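Local coordinates for TCP pilus virulence regulatory protein (Vibrio cholerae, PDB 4MLO) that activates transcription of virulence genes as an AraC-family regulator, probably binding DNA through helix-turn-helix motifs, and binds a fatty acid, palmitoleic acid, at residues 222-236 with 258-270. Numbering follows the deposited sequence.
Sequences ISYSISLMKTGEFKI and TMNVAPSEYLFML. With PAM (palmitoleic acid), chain E.
The ring of Tyr-266 meets Met-229 at its edge: SD lies 5.3 Å from the ring centroid and 89° off the ring normal, which defines an in-plane Met-aromatic contact. PAM C14 also lies at the edge, near the ring plane, 4.0 Å from Tyr-266 CD2. Met-229 CE and Ile-226 CG2 approach the ring obliquely, Ile-226 CG2 coming within 3.5 Å of Tyr-266 OH. Met-229, its chain bent at the last torsion (chi3 -91°), is a knob in the hole formed by Pro-263, Tyr-266, Leu-267 and Leu-270; the axes of helix 222-230 and helix 263-270 cross at -42°. Beyond it, in the conformer described, Leu-267 CD2 rests against Phe-234 CB, and the side chains of Ile-236 and Pro-263 cross at about a right angle, with CD1 of Ile-236 3.9 Å from CB of Pro-263. At the other end the side chains of Ile-226 and Met-259 meet tip to tip, CD1 of Ile-226 lying 3.9 Å from SD of Met-259.

Lys-230, extended beyond CG, passes Tyr-266 OH with CE at 3.4 Å and carries NZ to a 2.7 Å hydrogen bond with PAM O1. The ammonium also bonds Asn-10, while Tyr-12 accompanies both Tyr-266 OH and the carboxylate as a hydrogen-bond partner; Lys-31 also hydrogen-bonds the fatty acid. The contact thus joins helix 213-230 to helix 263-271, with Phe-255 of helix 248-259 and Ile-239 of helix 236-242 touching Met-229, and strand 19-26 of the cupin-like domain touching Met-259 and Met-269.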
ATOM      1  N   ILE A 222      12.384  -1.996  -1.724  1.00  8.11           N
ATOM      2  CA  ILE A 222      12.091  -1.997  -0.281  1.00  8.27           C
ATOM      3  C   ILE A 222      10.797  -2.740  -0.002  1.00 11.77           C
ATOM      4  O   ILE A 222      10.675  -3.490   0.982  1.00 11.53           O
ATOM      5  CB  ILE A 222      12.039  -0.555   0.265  1.00  8.74           C
ATOM      6  CG1 ILE A 222      13.433   0.098   0.321  1.00 12.84           C
ATOM      7  CG2 ILE A 222      11.387  -0.478   1.687  1.00 12.36           C
ATOM      8  CD1 ILE A 222      14.474  -0.621   1.177  1.00 10.34           C
ATOM      9  N   SER A 223       9.786  -2.515  -0.817  1.00  9.41           N
ATOM     10  CA  SER A 223       8.537  -3.200  -0.553  0.50 11.18           C
ATOM     11  C   SER A 223       8.682  -4.703  -0.780  1.00 11.22           C
ATOM     12  O   SER A 223       8.059  -5.488  -0.066  1.00 13.62           O
ATOM     13  CB  SER A 223       7.438  -2.551  -1.378  0.50 13.61           C
ATOM     14  OG  SER A 223       7.222  -1.233  -0.874  0.50 13.69           O
ATOM     15  N   TYR A 224       9.561  -5.123  -1.697  1.00 11.64           N
ATOM     16  CA  TYR A 224       9.891  -6.537  -1.823  1.00  8.85           C
ATOM     17  C   TYR A 224      10.539  -7.072  -0.547  1.00 12.64           C
ATOM     18  O   TYR A 224      10.168  -8.150  -0.051  1.00 12.15           O
ATOM     19  CB  TYR A 224      10.780  -6.714  -3.063  1.00  9.31           C
ATOM     20  CG  TYR A 224      11.061  -8.127  -3.500  1.00 13.20           C
ATOM     21  CD1 TYR A 224      12.100  -8.833  -2.976  1.00 14.41           C
ATOM     22  CD2 TYR A 224      10.342  -8.696  -4.550  1.00 23.67           C
ATOM     23  CE1 TYR A 224      12.391 -10.134  -3.403  1.00 16.31           C
ATOM     24  CE2 TYR A 224      10.629 -10.005  -4.974  1.00 19.25           C
ATOM     25  CZ  TYR A 224      11.651 -10.709  -4.361  1.00 26.53           C
ATOM     26  OH  TYR A 224      11.988 -12.005  -4.755  1.00 36.09           O
ATOM     27  N   SER A 225      11.476  -6.315   0.037  1.00 11.95           N
ATOM     28  CA  SER A 225      12.123  -6.766   1.272  1.00  9.95           C
ATOM     29  C   SER A 225      11.108  -6.894   2.416  1.00  8.98           C
ATOM     30  O   SER A 225      11.240  -7.780   3.273  1.00 10.63           O
ATOM     31  CB  SER A 225      13.263  -5.813   1.659  1.00 11.06           C
ATOM     32  OG  SER A 225      12.848  -4.584   2.252  1.00 13.21           O
ATOM     33  N   ILE A 226      10.156  -5.972   2.475  1.00  9.96           N
ATOM     34  CA  ILE A 226       9.114  -6.018   3.496  1.00 10.27           C
ATOM     35  C   ILE A 226       8.293  -7.281   3.314  1.00 11.66           C
ATOM     36  O   ILE A 226       8.046  -8.024   4.258  1.00 15.30           O
ATOM     37  CB  ILE A 226       8.265  -4.734   3.440  1.00 12.87           C
ATOM     38  CG1 ILE A 226       9.073  -3.589   4.027  1.00 18.13           C
ATOM     39  CG2 ILE A 226       7.000  -4.882   4.233  1.00 14.42           C
ATOM     40  CD1 ILE A 226       8.507  -2.239   3.695  1.00 15.46           C
ATOM     41  N   SER A 227       7.915  -7.579   2.061  1.00 11.81           N
ATOM     42  CA  SER A 227       7.213  -8.826   1.775  1.00 14.28           C
ATOM     43  C   SER A 227       8.003 -10.040   2.228  1.00 15.13           C
ATOM     44  O   SER A 227       7.420 -10.972   2.794  1.00 15.38           O
ATOM     45  CB  SER A 227       6.912  -8.926   0.283  1.00 18.13           C
ATOM     46  OG  SER A 227       5.951  -7.967  -0.090  1.00 26.28           O
ATOM     47  N   LEU A 228       9.326 -10.063   1.998  1.00 12.90           N
ATOM     48  CA  LEU A 228      10.132 -11.196   2.451  1.00 10.20           C
ATOM     49  C   LEU A 228      10.132 -11.303   3.961  1.00 12.45           C
ATOM     50  O   LEU A 228      10.034 -12.410   4.520  1.00 16.20           O
ATOM     51  CB  LEU A 228      11.566 -11.077   1.967  1.00 15.28           C
ATOM     52  CG  LEU A 228      11.876 -11.201   0.504  1.00 17.99           C
ATOM     53  CD1 LEU A 228      13.300 -10.812   0.336  1.00 18.23           C
ATOM     54  CD2 LEU A 228      11.669 -12.644   0.061  1.00 25.99           C
ATOM     55  N   MET A 229      10.261 -10.176   4.651  1.00 13.15           N
ATOM     56  CA  MET A 229      10.235 -10.240   6.103  1.00 12.60           C
ATOM     57  C   MET A 229       8.884 -10.711   6.618  1.00 18.67           C
ATOM     58  O   MET A 229       8.815 -11.406   7.640  1.00 19.59           O
ATOM     59  CB  MET A 229      10.611  -8.874   6.683  1.00 13.47           C
ATOM     60  CG  MET A 229      12.085  -8.590   6.408  1.00 14.78           C
ATOM     61  SD  MET A 229      12.704  -7.068   7.166  1.00 19.09           S
ATOM     62  CE  MET A 229      12.422  -5.876   5.865  1.00 18.04           C
ATOM     63  N   LYS A 230       7.803 -10.342   5.944  1.00 17.13           N
ATOM     64  CA  LYS A 230       6.490 -10.807   6.380  1.00 19.70           C
ATOM     65  C   LYS A 230       6.312 -12.303   6.199  1.00 19.03           C
ATOM     66  O   LYS A 230       5.430 -12.880   6.850  1.00 27.82           O
ATOM     67  CB  LYS A 230       5.390 -10.053   5.630  1.00 16.82           C
ATOM     68  CG  LYS A 230       5.187  -8.625   6.088  1.00 16.48           C
ATOM     69  CD  LYS A 230       4.072  -7.970   5.279  1.00 17.96           C
ATOM     70  CE  LYS A 230       3.791  -6.607   5.800  1.00 22.73           C
ATOM     71  NZ  LYS A 230       2.506  -6.110   5.224  1.00 29.10           N
ATOM     72  N   THR A 231       7.103 -12.951   5.350  1.00 19.89           N
ATOM     73  CA  THR A 231       7.030 -14.403   5.229  1.00 29.48           C
ATOM     74  C   THR A 231       7.908 -15.125   6.246  1.00 29.78           C
ATOM     75  O   THR A 231       7.952 -16.357   6.230  1.00 31.61           O
ATOM     76  CB  THR A 231       7.426 -14.881   3.826  1.00 30.95           C
ATOM     77  OG1 THR A 231       8.837 -14.723   3.630  1.00 31.69           O
ATOM     78  CG2 THR A 231       6.653 -14.149   2.726  1.00 29.84           C
ATOM     79  N   GLY A 232       8.605 -14.397   7.118  1.00 23.96           N
ATOM     80  CA  GLY A 232       9.457 -14.986   8.137  1.00 25.86           C
ATOM     81  C   GLY A 232      10.950 -14.993   7.845  1.00 29.04           C
ATOM     82  O   GLY A 232      11.720 -15.508   8.668  1.00 24.51           O
ATOM     83  N   GLU A 233      11.397 -14.444   6.714  1.00 23.93           N
ATOM     84  CA  GLU A 233      12.830 -14.286   6.522  1.00 16.79           C
ATOM     85  C   GLU A 233      13.370 -13.288   7.546  1.00 17.75           C
ATOM     86  O   GLU A 233      12.751 -12.247   7.804  1.00 19.52           O
ATOM     87  CB  GLU A 233      13.150 -13.793   5.098  1.00 15.06           C
ATOM     88  CG  GLU A 233      12.605 -14.617   3.965  1.00 23.88           C
ATOM     89  CD  GLU A 233      13.290 -15.978   3.810  1.00 46.84           C
ATOM     90  OE1 GLU A 233      14.390 -16.181   4.379  1.00 41.60           O
ATOM     91  OE2 GLU A 233      12.721 -16.842   3.101  1.00 52.17           O
ATOM     92  N   PHE A 234      14.528 -13.609   8.131  1.00 16.79           N
ATOM     93  CA  PHE A 234      15.155 -12.765   9.146  1.00 16.24           C
ATOM     94  C   PHE A 234      16.633 -12.470   8.914  1.00 15.34           C
ATOM     95  O   PHE A 234      17.186 -11.600   9.604  1.00 16.26           O
ATOM     96  CB  PHE A 234      14.999 -13.422  10.532  1.00 11.44           C
ATOM     97  CG  PHE A 234      15.660 -14.766  10.627  1.00 11.55           C
ATOM     98  CD1 PHE A 234      14.928 -15.941  10.381  1.00 16.73           C
ATOM     99  CD2 PHE A 234      16.997 -14.874  10.947  1.00 11.80           C
ATOM    100  CE1 PHE A 234      15.524 -17.165  10.470  1.00 16.09           C
ATOM    101  CE2 PHE A 234      17.626 -16.121  11.020  1.00 14.69           C
ATOM    102  CZ  PHE A 234      16.887 -17.263  10.791  1.00 13.31           C
ATOM    103  N   LYS A 235      17.291 -13.124   7.961  1.00 11.44           N
ATOM    104  CA  LYS A 235      18.713 -12.931   7.748  1.00  9.03           C
ATOM    105  C   LYS A 235      18.895 -11.656   6.929  1.00 11.21           C
ATOM    106  O   LYS A 235      18.579 -11.618   5.729  1.00 12.60           O
ATOM    107  CB  LYS A 235      19.332 -14.142   7.049  1.00 10.72           C
ATOM    108  CG  LYS A 235      19.271 -15.422   7.874  1.00 14.17           C
ATOM    109  CD  LYS A 235      19.846 -16.630   7.093  1.00 15.53           C
ATOM    110  CE  LYS A 235      19.684 -17.934   7.884  1.00 21.03           C
ATOM    111  NZ  LYS A 235      19.911 -19.133   7.038  1.00 32.47           N
ATOM    112  N   ILE A 236      19.341 -10.591   7.587  1.00 13.91           N
ATOM    113  CA  ILE A 236      19.331  -9.278   6.953  1.00 11.98           C
ATOM    114  C   ILE A 236      20.145  -9.288   5.677  1.00 12.62           C
ATOM    115  O   ILE A 236      19.767  -8.643   4.689  1.00 13.52           O
ATOM    116  CB  ILE A 236      19.856  -8.199   7.920  1.00 16.91           C
ATOM    117  CG1 ILE A 236      18.926  -8.011   9.129  1.00 24.85           C
ATOM    118  CG2 ILE A 236      20.005  -6.890   7.197  1.00 17.04           C
ATOM    119  CD1 ILE A 236      17.550  -7.507   8.797  1.00 22.89           C
ATOM    120  N   THR A 258      13.233   5.257   3.966  1.00 10.79           N
ATOM    121  CA  THR A 258      11.856   4.977   3.578  1.00 10.96           C
ATOM    122  C   THR A 258      10.937   4.775   4.783  1.00 10.75           C
ATOM    123  O   THR A 258       9.808   5.310   4.810  1.00 13.66           O
ATOM    124  CB  THR A 258      11.846   3.741   2.663  1.00 10.62           C
ATOM    125  OG1 THR A 258      12.710   3.972   1.534  1.00 13.58           O
ATOM    126  CG2 THR A 258      10.434   3.410   2.184  1.00 11.37           C
ATOM    127  N   MET A 259      11.400   4.008   5.772  1.00 12.51           N
ATOM    128  CA  MET A 259      10.603   3.590   6.909  1.00 12.10           C
ATOM    129  C   MET A 259      10.933   4.340   8.199  1.00 13.11           C
ATOM    130  O   MET A 259      10.210   4.180   9.189  1.00 12.69           O
ATOM    131  CB  MET A 259      10.800   2.100   7.128  1.00 11.83           C
ATOM    132  CG  MET A 259      10.470   1.244   5.907  1.00 16.31           C
ATOM    133  SD  MET A 259       8.694   1.169   5.593  1.00 17.13           S
ATOM    134  CE  MET A 259       8.091   0.092   6.828  1.00 20.63           C
ATOM    135  N   ASN A 260      12.004   5.134   8.204  1.00 14.71           N
ATOM    136  CA  ASN A 260      12.498   5.866   9.377  1.00 12.61           C
ATOM    137  C   ASN A 260      12.871   4.953  10.548  1.00 18.03           C
ATOM    138  O   ASN A 260      12.906   5.407  11.705  1.00 13.39           O
ATOM    139  CB  ASN A 260      11.468   6.893   9.816  1.00 11.58           C
ATOM    140  CG  ASN A 260      12.077   8.072  10.518  1.00 22.96           C
ATOM    141  OD1 ASN A 260      13.041   8.721  10.035  1.00 18.40           O
ATOM    142  ND2 ASN A 260      11.485   8.400  11.667  1.00 25.26           N
ATOM    143  N   VAL A 261      13.150   3.674  10.287  1.00 12.39           N
ATOM    144  CA  VAL A 261      13.653   2.717  11.269  1.00 11.48           C
ATOM    145  C   VAL A 261      14.620   1.794  10.550  1.00 15.77           C
ATOM    146  O   VAL A 261      14.625   1.710   9.325  1.00 12.01           O
ATOM    147  CB  VAL A 261      12.540   1.889  11.970  1.00 14.35           C
ATOM    148  CG1 VAL A 261      11.543   2.806  12.630  1.00 20.39           C
ATOM    149  CG2 VAL A 261      11.823   0.972  10.982  1.00 12.20           C
ATOM    150  N   ALA A 262      15.483   1.146  11.317  1.00 13.34           N
ATOM    151  CA  ALA A 262      16.400   0.175  10.772  1.00 14.33           C
ATOM    152  C   ALA A 262      15.645  -1.102  10.399  1.00 10.82           C
ATOM    153  O   ALA A 262      14.602  -1.405  10.974  1.00 14.82           O
ATOM    154  CB  ALA A 262      17.502  -0.148  11.780  1.00 19.62           C
ATOM    155  N   PRO A 263      16.160  -1.876   9.429  1.00 12.99           N
ATOM    156  CA  PRO A 263      15.529  -3.168   9.115  1.00 14.56           C
ATOM    157  C   PRO A 263      15.337  -4.044  10.339  1.00 14.31           C
ATOM    158  O   PRO A 263      14.295  -4.698  10.454  1.00 16.43           O
ATOM    159  CB  PRO A 263      16.500  -3.782   8.088  1.00 13.66           C
ATOM    160  CG  PRO A 263      17.113  -2.587   7.414  1.00 14.95           C
ATOM    161  CD  PRO A 263      17.244  -1.526   8.495  1.00 15.88           C
ATOM    162  N   SER A 264      16.333  -4.097  11.226  1.00 13.70           N
ATOM    163  CA  SER A 264      16.220  -4.933  12.417  1.00 16.59           C
ATOM    164  C   SER A 264      15.040  -4.492  13.268  1.00 15.32           C
ATOM    165  O   SER A 264      14.363  -5.326  13.893  1.00 15.47           O
ATOM    166  CB  SER A 264      17.538  -4.879  13.198  1.00 18.83           C
ATOM    167  OG  SER A 264      17.751  -3.558  13.678  1.00 24.08           O
ATOM    168  N   GLU A 265      14.770  -3.174  13.310  1.00 13.18           N
ATOM    169  CA  GLU A 265      13.678  -2.684  14.135  1.00 13.45           C
ATOM    170  C   GLU A 265      12.325  -3.049  13.536  1.00 13.27           C
ATOM    171  O   GLU A 265      11.408  -3.417  14.267  1.00 16.96           O
ATOM    172  CB  GLU A 265      13.784  -1.164  14.341  1.00 17.42           C
ATOM    173  CG  GLU A 265      12.556  -0.623  15.049  1.00 32.69           C
ATOM    174  CD  GLU A 265      12.834   0.553  15.958  1.00 49.73           C
ATOM    175  OE1 GLU A 265      13.717   1.384  15.629  1.00 46.99           O
ATOM    176  OE2 GLU A 265      12.148   0.642  17.005  1.00 56.87           O
ATOM    177  N   TYR A 266      12.191  -2.996  12.200  1.00 12.30           N
ATOM    178  CA  TYR A 266      10.947  -3.427  11.579  1.00 13.97           C
ATOM    179  C   TYR A 266      10.709  -4.915  11.833  1.00 17.92           C
ATOM    180  O   TYR A 266       9.587  -5.342  12.153  1.00 16.38           O
ATOM    181  CB  TYR A 266      10.966  -3.096  10.079  1.00 14.02           C
ATOM    182  CG  TYR A 266       9.736  -3.602   9.379  1.00 14.02           C
ATOM    183  CD1 TYR A 266       9.784  -4.690   8.504  1.00 17.21           C
ATOM    184  CD2 TYR A 266       8.499  -3.030   9.649  1.00 14.81           C
ATOM    185  CE1 TYR A 266       8.623  -5.154   7.906  1.00 16.77           C
ATOM    186  CE2 TYR A 266       7.345  -3.484   9.049  1.00 16.86           C
ATOM    187  CZ  TYR A 266       7.411  -4.561   8.194  1.00 16.07           C
ATOM    188  OH  TYR A 266       6.259  -5.029   7.620  1.00 18.02           O
ATOM    189  N   LEU A 267      11.761  -5.731  11.718  1.00 16.83           N
ATOM    190  CA  LEU A 267      11.633  -7.143  12.048  0.50 18.93           C
ATOM    191  C   LEU A 267      11.061  -7.331  13.448  1.00 18.60           C
ATOM    192  O   LEU A 267      10.162  -8.152  13.662  1.00 20.46           O
ATOM    193  CB  LEU A 267      12.998  -7.812  11.914  0.50 25.99           C
ATOM    194  CG  LEU A 267      13.115  -9.264  11.475  0.50 24.92           C
ATOM    195  CD1 LEU A 267      12.139  -9.644  10.377  0.50 18.11           C
ATOM    196  CD2 LEU A 267      14.543  -9.473  11.006  0.50 27.21           C
ATOM    197  N   PHE A 268      11.556  -6.572  14.408  1.00 16.77           N
ATOM    198  CA  PHE A 268      11.000  -6.625  15.746  1.00 20.91           C
ATOM    199  C   PHE A 268       9.520  -6.238  15.765  1.00 26.81           C
ATOM    200  O   PHE A 268       8.712  -6.845  16.479  1.00 19.84           O
ATOM    201  CB  PHE A 268      11.805  -5.707  16.636  1.00 23.98           C
ATOM    202  CG  PHE A 268      11.550  -5.941  18.032  1.00 33.10           C
ATOM    203  CD1 PHE A 268      10.449  -5.356  18.634  1.00 39.31           C
ATOM    204  CD2 PHE A 268      12.349  -6.814  18.746  1.00 29.45           C
ATOM    205  CE1 PHE A 268      10.154  -5.594  19.944  1.00 45.53           C
ATOM    206  CE2 PHE A 268      12.061  -7.062  20.074  1.00 41.81           C
ATOM    207  CZ  PHE A 268      10.952  -6.442  20.666  1.00 45.94           C
ATOM    208  N   MET A 269       9.131  -5.226  14.985  1.00 17.84           N
ATOM    209  CA  MET A 269       7.719  -4.849  14.969  1.00 19.72           C
ATOM    210  C   MET A 269       6.852  -5.983  14.452  1.00 21.73           C
ATOM    211  O   MET A 269       5.685  -6.103  14.834  1.00 24.04           O
ATOM    212  CB  MET A 269       7.528  -3.597  14.116  1.00 19.26           C
ATOM    213  CG  MET A 269       8.280  -2.420  14.677  1.00 20.64           C
ATOM    214  SD  MET A 269       8.096  -0.982  13.617  1.00 29.26           S
ATOM    215  CE  MET A 269       6.417  -0.514  14.061  1.00 46.26           C
ATOM    216  N   LEU A 270       7.408  -6.837  13.599  1.00 18.24           N
ATOM    217  CA  LEU A 270       6.660  -7.952  13.042  1.00 16.88           C
ATOM    218  C   LEU A 270       6.663  -9.175  13.938  1.00 27.89           C
ATOM    219  O   LEU A 270       5.659  -9.886  13.991  1.00 25.00           O
ATOM    220  CB  LEU A 270       7.251  -8.386  11.697  1.00 22.42           C
ATOM    221  CG  LEU A 270       6.942  -7.583  10.454  1.00 23.31           C
ATOM    222  CD1 LEU A 270       7.752  -8.203   9.311  1.00 24.10           C
ATOM    223  CD2 LEU A 270       5.466  -7.614  10.128  1.00 21.78           C
TER
HETATM  224  C1  PAM E 304       3.206  -2.993   5.539  1.00 24.28           C
HETATM  225  O1  PAM E 304       2.624  -3.698   6.407  1.00 26.37           O
HETATM  226  O2  PAM E 304       3.056  -3.209   4.314  1.00 21.44           O
HETATM  227  C2  PAM E 304       4.126  -1.879   5.957  1.00 18.68           C
HETATM  228  C3  PAM E 304       3.678  -0.521   5.393  1.00 24.60           C
HETATM  229  C4  PAM E 304       2.278  -0.191   5.903  1.00 28.48           C
HETATM  230  C5  PAM E 304       1.792   1.180   5.443  1.00 34.25           C
HETATM  231  C6  PAM E 304       0.334   1.408   5.838  1.00 28.24           C
HETATM  232  C7  PAM E 304       0.117   1.406   7.350  1.00 24.46           C
HETATM  233  C8  PAM E 304       0.752   2.625   7.996  1.00 26.97           C
HETATM  234  C9  PAM E 304       0.617   2.614   9.516  1.00 28.97           C
HETATM  235  C10 PAM E 304       1.346   1.835  10.323  1.00 38.18           C
HETATM  236  C11 PAM E 304       2.366   0.838   9.797  1.00 33.05           C
HETATM  237  C12 PAM E 304       3.549   0.630  10.744  1.00 29.10           C
HETATM  238  C13 PAM E 304       4.655  -0.087   9.965  1.00 28.86           C
HETATM  239  C14 PAM E 304       6.041   0.020  10.567  1.00 29.43           C
HETATM  240  C15 PAM E 304       6.494   1.466  10.725  1.00 31.29           C
HETATM  241  C16 PAM E 304       7.997   1.590  10.728  1.00 28.98           C